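Local coordinates for putative uncharacterized protein (Chaetomium thermophilum, PDB 5T8V) that probably acts as a cohesin loader that associates with chromatin, this chain being the large C-terminal, HEAT-repeat part of the longer Scc2 protein, at residues A[289-294]-A[405-410]; A[281-286]-A[302-307]. All blocks are in the same frame, centred on the assembly; numbering follows the deposited sequence.

Contact 1 of 2, residues A[289-294]-A[405-410]; sequences GKRART and LDLFVE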
loop_
_atom_site.group_PDB
_atom_site.type_symbol
_atom_site.label_atom_id
_atom_site.label_comp_id
_atom_site.label_asym_id
_atom_site.label_seq_id
_atom_site.Cartn_x
_atom_site.Cartn_y
_atom_site.Cartn_z
ATOM N N GLY A 289 9.664 -11.515 -32.082
ATOM C CA GLY A 289 8.663 -12.350 -32.722
ATOM C C GLY A 289 8.842 -13.828 -32.440
ATOM O O GLY A 289 7.880 -14.597 -32.498
ATOM N N LYS A 290 10.072 -14.248 -32.132
ATOM C CA LYS A 290 10.331 -15.648 -31.813
ATOM C C LYS A 290 10.053 -15.953 -30.348
ATOM O O LYS A 290 9.713 -17.093 -30.010
ATOM C CB LYS A 290 11.781 -16.014 -32.140
ATOM C CG LYS A 290 12.351 -15.398 -33.423
ATOM C CD LYS A 290 12.391 -16.380 -34.584
ATOM C CE LYS A 290 13.317 -15.861 -35.680
ATOM N NZ LYS A 290 13.342 -16.708 -36.902
ATOM N N ARG A 291 10.182 -14.955 -29.470
ATOM C CA ARG A 291 9.970 -15.159 -28.041
ATOM C C ARG A 291 8.533 -15.534 -27.701
ATOM O O ARG A 291 8.248 -15.817 -26.532
ATOM C CB ARG A 291 10.352 -13.894 -27.266
ATOM C CG ARG A 291 11.809 -13.482 -27.409
ATOM C CD ARG A 291 12.109 -12.260 -26.555
ATOM N NE ARG A 291 13.409 -11.669 -26.861
ATOM C CZ ARG A 291 13.879 -10.562 -26.292
ATOM N NH1 ARG A 291 13.158 -9.918 -25.384
ATOM N NH2 ARG A 291 15.074 -10.096 -26.634
ATOM N N ALA A 292 7.627 -15.536 -28.676
ATOM C CA ALA A 292 6.250 -15.917 -28.414
ATOM C C ALA A 292 6.180 -17.348 -27.887
ATOM O O ALA A 292 7.062 -18.178 -28.131
ATOM C CB ALA A 292 5.408 -15.780 -29.683
ATOM N N ARG A 293 5.106 -17.631 -27.151
ATOM C CA ARG A 293 4.897 -18.944 -26.539
ATOM C C ARG A 293 4.219 -19.839 -27.568
ATOM O O ARG A 293 2.993 -19.877 -27.684
ATOM C CB ARG A 293 4.075 -18.810 -25.265
ATOM C CG ARG A 293 4.633 -17.786 -24.287
ATOM C CD ARG A 293 3.785 -17.687 -23.034
ATOM N NE ARG A 293 4.358 -16.762 -22.057
ATOM C CZ ARG A 293 4.097 -15.459 -22.000
ATOM N NH1 ARG A 293 3.265 -14.896 -22.868
ATOM N NH2 ARG A 293 4.672 -14.712 -21.066
ATOM N N THR A 294 5.033 -20.574 -28.325
ATOM C CA THR A 294 4.556 -21.390 -29.433
ATOM C C THR A 294 4.670 -22.886 -29.159
ATOM O O THR A 294 4.527 -23.687 -30.089
ATOM C CB THR A 294 5.327 -21.039 -30.710
ATOM O OG1 THR A 294 6.691 -21.462 -30.582
ATOM C CG2 THR A 294 5.292 -19.536 -30.961
ATOM N N LEU A 405 14.212 -12.909 -18.422
ATOM C CA LEU A 405 13.985 -13.438 -17.082
ATOM C C LEU A 405 12.497 -13.449 -16.758
ATOM O O LEU A 405 11.966 -14.449 -16.259
ATOM C CB LEU A 405 14.760 -12.610 -16.059
ATOM C CG LEU A 405 14.402 -12.781 -14.579
ATOM C CD1 LEU A 405 14.448 -14.235 -14.158
ATOM C CD2 LEU A 405 15.346 -11.959 -13.720
ATOM N N ASP A 406 11.804 -12.343 -17.044
ATOM C CA ASP A 406 10.365 -12.293 -16.803
ATOM C C ASP A 406 9.638 -13.388 -17.573
ATOM O O ASP A 406 8.744 -14.048 -17.031
ATOM C CB ASP A 406 9.813 -10.918 -17.183
ATOM C CG ASP A 406 10.198 -9.837 -16.190
ATOM O OD1 ASP A 406 10.477 -10.169 -15.018
ATOM O OD2 ASP A 406 10.213 -8.650 -16.582
ATOM N N LEU A 407 10.007 -13.597 -18.839
ATOM C CA LEU A 407 9.344 -14.617 -19.648
ATOM C C LEU A 407 9.592 -16.012 -19.086
ATOM O O LEU A 407 8.666 -16.829 -18.981
ATOM C CB LEU A 407 9.828 -14.526 -21.095
ATOM C CG LEU A 407 9.048 -13.569 -21.998
ATOM C CD1 LEU A 407 9.812 -13.307 -23.284
ATOM C CD2 LEU A 407 7.672 -14.139 -22.306
ATOM N N PHE A 408 10.842 -16.307 -18.725
ATOM C CA PHE A 408 11.148 -17.593 -18.111
ATOM C C PHE A 408 10.321 -17.799 -16.851
ATOM O O PHE A 408 9.722 -18.862 -16.655
ATOM C CB PHE A 408 12.640 -17.684 -17.792
ATOM C CG PHE A 408 13.490 -18.074 -18.965
ATOM C CD1 PHE A 408 13.330 -19.308 -19.570
ATOM C CD2 PHE A 408 14.459 -17.214 -19.452
ATOM C CE1 PHE A 408 14.112 -19.673 -20.648
ATOM C CE2 PHE A 408 15.246 -17.572 -20.529
ATOM C CZ PHE A 408 15.074 -18.804 -21.127
ATOM N N VAL A 409 10.273 -16.788 -15.984
ATOM C CA VAL A 409 9.501 -16.920 -14.753
ATOM C C VAL A 409 8.039 -17.190 -15.073
ATOM O O VAL A 409 7.407 -18.057 -14.462
ATOM C CB VAL A 409 9.673 -15.665 -13.876
ATOM C CG1 VAL A 409 8.731 -15.709 -12.674
ATOM C CG2 VAL A 409 11.114 -15.554 -13.402
ATOM N N GLU A 410 7.479 -16.466 -16.042
ATOM C CA GLU A 410 6.079 -16.672 -16.399
ATOM C C GLU A 410 5.832 -18.107 -16.851
ATOM O O GLU A 410 4.867 -18.751 -16.418
ATOM C CB GLU A 410 5.666 -15.681 -17.487
ATOM C CG GLU A 410 5.489 -14.255 -16.986
ATOM C CD GLU A 410 5.132 -13.287 -18.098
ATOM O OE1 GLU A 410 6.057 -12.710 -18.710
ATOM O OE2 GLU A 410 3.924 -13.111 -18.366
#
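Arg293 meets two side chains of the helix segment 405-410 through its guanidinium group, one through a salt bridge and one through a methyl packed over its face. The ionic part is a salt bridge from Arg293 NH2 to Glu410 OE2, 3.2 Å long. The bridge is not a flat, two-pronged pairing: the guanidinium and carboxylate planes stand 73° apart, OE2 approaches obliquely, and Glu410 OE1 lies in the guanidinium plane at its edge, 3.4 Å from Arg293 NH2. Of the guanidinium nitrogens, NH2 alone comes near the Glu410 carboxylate. A second nitrogen of the group, Arg293 NE, forms a salt bridge with Asp411, the next residue of the same helix. Two acidic partners on successive residues are likely to restrict rotation of the guanidinium, whose plane is turned well away from its extended chain (chi4 90°).

The packing centres on Leu407, the residue with the most surface buried here. Its CD2 methyl lies over one face of the Arg293 guanidinium, with Leu407 CD2 3.8 Å from Arg293 CZ. The other methyl serves Arg291: Leu407 CD1 is 4.1 Å from both CB and CD of Arg291, touching the aliphatic shaft of an extended side chain that crosses the leucine at about a right angle. Leu407 thus gives one methyl to each of two arginines, although Arg291 is poorly ordered and its own contact is loose.

The two backbones stay apart, Arg291 CA and Leu407 CA, the nearest such pair, being 8.4 Å from each other; the close contacts are made by side chains. At the surface of this alpha-helical, HEAT-repeat chain, the loop leading from helix 272-282 into the short antiparallel strand pair 295-296/302-303 packs on helix 402-414.

Contact 2 of 2, residues A[281-286]-A[302-307]; sequences TSLEKL and SIQPVS
Leu283 and Val306 carry most of this small buried contact, meeting methyl to methyl. Leu283 CD2 comes to 3.7 Å from Val306 CG1, and the same leucine methyl lies 4.1 Å from Val306 CG2, so it sits against both branches of the valine. The second leucine methyl, Leu283 CD1, is 4.0 Å from Val306 CG1. The two side chains cross at about a right angle. Leu283 reaches across because its CG is anti to the backbone N (chi1 176°), while Val306 puts CG1 between its backbone N and carbonyl carbon (chi1 62°), bringing that methyl to the leucine.

Gln304, at the N-cap position of helix 305-315, has a minor share: its side chain extends beyond CG and crosses Leu283 at about a right angle. Its backbone N is hydrogen-bonded to Asp411 of helix 402-414. That helix also packs on Leu283, through Leu404 and Phe408. With the isobutyl group of Leu283 cut back to an alanine here, the Val306 methyls would probably lose the neighbour they meet across this contact, and a gap would open beside Phe408 and Leu404.

The leucine and valine side chains fill the 7.7 Å between Leu283 CA and Val306 CA. All three touching residues are buried, and the Leu283–Val306 pairing has no polar component, which implies cohesion by shape and exclusion of water rather than by directed bonds.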
loop_
_atom_site.group_PDB
_atom_site.type_symbol
_atom_site.label_atom_id
_atom_site.label_comp_id
_atom_site.label_asym_id
_atom_site.label_seq_id
_atom_site.Cartn_x
_atom_site.Cartn_y
_atom_site.Cartn_z
ATOM N N THR A 281 21.930 -17.522 -24.561
ATOM C CA THR A 281 22.372 -16.345 -25.301
ATOM C C THR A 281 21.874 -16.353 -26.737
ATOM O O THR A 281 21.614 -15.283 -27.300
ATOM C CB THR A 281 23.899 -16.244 -25.292
ATOM O OG1 THR A 281 24.463 -17.414 -25.891
ATOM C CG2 THR A 281 24.417 -16.110 -23.872
ATOM N N SER A 282 21.738 -17.533 -27.345
ATOM C CA SER A 282 21.080 -17.621 -28.643
ATOM C C SER A 282 19.685 -17.016 -28.582
ATOM O O SER A 282 19.258 -16.317 -29.510
ATOM C CB SER A 282 21.010 -19.079 -29.098
ATOM O OG SER A 282 22.306 -19.628 -29.258
ATOM N N LEU A 283 18.963 -17.268 -27.487
ATOM C CA LEU A 283 17.634 -16.694 -27.312
ATOM C C LEU A 283 17.679 -15.172 -27.292
ATOM O O LEU A 283 16.694 -14.517 -27.650
ATOM C CB LEU A 283 17.012 -17.221 -26.019
ATOM C CG LEU A 283 15.653 -16.643 -25.618
ATOM C CD1 LEU A 283 14.573 -17.061 -26.603
ATOM C CD2 LEU A 283 15.301 -17.071 -24.201
ATOM N N GLU A 284 18.805 -14.594 -26.874
ATOM C CA GLU A 284 18.918 -13.143 -26.789
ATOM C C GLU A 284 19.145 -12.504 -28.152
ATOM O O GLU A 284 18.729 -11.361 -28.370
ATOM C CB GLU A 284 20.056 -12.773 -25.837
ATOM C CG GLU A 284 20.041 -11.332 -25.366
ATOM C CD GLU A 284 21.091 -11.066 -24.302
ATOM O OE1 GLU A 284 21.912 -11.972 -24.040
ATOM O OE2 GLU A 284 21.093 -9.956 -23.725
ATOM N N LYS A 285 19.790 -13.215 -29.075
ATOM C CA LYS A 285 20.115 -12.679 -30.397
ATOM C C LYS A 285 19.027 -12.965 -31.422
ATOM O O LYS A 285 19.326 -13.337 -32.561
ATOM C CB LYS A 285 21.453 -13.248 -30.861
ATOM C CG LYS A 285 22.588 -13.095 -29.853
ATOM C CD LYS A 285 22.865 -11.633 -29.528
ATOM C CE LYS A 285 23.952 -11.493 -28.474
ATOM N NZ LYS A 285 24.079 -10.088 -27.991
ATOM N N LEU A 286 17.760 -12.793 -31.055
ATOM C CA LEU A 286 16.645 -13.069 -31.946
ATOM C C LEU A 286 15.589 -11.985 -31.787
ATOM O O LEU A 286 15.417 -11.443 -30.688
ATOM C CB LEU A 286 16.010 -14.438 -31.653
ATOM C CG LEU A 286 16.902 -15.668 -31.826
ATOM C CD1 LEU A 286 16.196 -16.908 -31.298
ATOM C CD2 LEU A 286 17.296 -15.859 -33.283
ATOM N N SER A 302 0.459 -22.792 -22.901
ATOM C CA SER A 302 1.528 -22.609 -23.871
ATOM C C SER A 302 2.722 -21.938 -23.212
ATOM O O SER A 302 2.562 -21.029 -22.390
ATOM C CB SER A 302 1.052 -21.773 -25.061
ATOM O OG SER A 302 -0.118 -22.330 -25.634
ATOM N N ILE A 303 3.918 -22.397 -23.581
ATOM C CA ILE A 303 5.176 -21.816 -23.136
ATOM C C ILE A 303 6.064 -21.642 -24.358
ATOM O O ILE A 303 5.834 -22.238 -25.410
ATOM C CB ILE A 303 5.883 -22.688 -22.075
ATOM C CG1 ILE A 303 5.991 -24.135 -22.566
ATOM C CG2 ILE A 303 5.136 -22.615 -20.750
ATOM C CD1 ILE A 303 6.821 -25.031 -21.675
ATOM N N GLN A 304 7.085 -20.806 -24.213
ATOM C CA GLN A 304 8.031 -20.699 -25.314
ATOM C C GLN A 304 8.968 -21.907 -25.308
ATOM O O GLN A 304 9.341 -22.398 -24.239
ATOM C CB GLN A 304 8.835 -19.402 -25.228
ATOM C CG GLN A 304 9.493 -19.134 -23.896
ATOM C CD GLN A 304 10.360 -17.891 -23.922
ATOM O OE1 GLN A 304 10.724 -17.394 -24.987
ATOM N NE2 GLN A 304 10.689 -17.377 -22.742
ATOM N N PRO A 305 9.362 -22.405 -26.485
ATOM C CA PRO A 305 10.065 -23.699 -26.530
ATOM C C PRO A 305 11.371 -23.714 -25.758
ATOM O O PRO A 305 11.758 -24.769 -25.237
ATOM C CB PRO A 305 10.292 -23.912 -28.033
ATOM C CG PRO A 305 10.312 -22.543 -28.605
ATOM C CD PRO A 305 9.319 -21.756 -27.805
ATOM N N VAL A 306 12.069 -22.581 -25.667
ATOM C CA VAL A 306 13.306 -22.545 -24.895
ATOM C C VAL A 306 13.033 -22.901 -23.438
ATOM O O VAL A 306 13.827 -23.596 -22.796
ATOM C CB VAL A 306 13.982 -21.167 -25.025
ATOM C CG1 VAL A 306 13.082 -20.067 -24.470
ATOM C CG2 VAL A 306 15.334 -21.168 -24.328
ATOM N N SER A 307 11.910 -22.428 -22.891
ATOM C CA SER A 307 11.549 -22.790 -21.524
ATOM C C SER A 307 11.402 -24.301 -21.391
ATOM O O SER A 307 11.973 -24.920 -20.483
ATOM C CB SER A 307 10.253 -22.085 -21.121
ATOM O OG SER A 307 10.402 -20.675 -21.136
#

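Overall arrangement
The centres of the two contacts lie about 7 Å apart, and their segments alternate along the chain: 281-286 and 289-294 precede 302-307, with 405-410 following about a hundred residues later. They also touch directly. Phe408 CZ of contact 1 is 3.5 Å from Leu283 CD2 of contact 2, and Arg293 CB lies 3.6 Å from Ile303 C. Asp411 serves both, pairing with Arg293 and accepting bonds from Gln304 N and Ser307 OG. Contact 2 is the buried, mostly apolar one; contact 1 lies at the surface and mixes a salt bridge with leucine packing; helix 402-414 forms one side of contact 1 and packs on contact 2. Both are packing contacts within the helical scaffold.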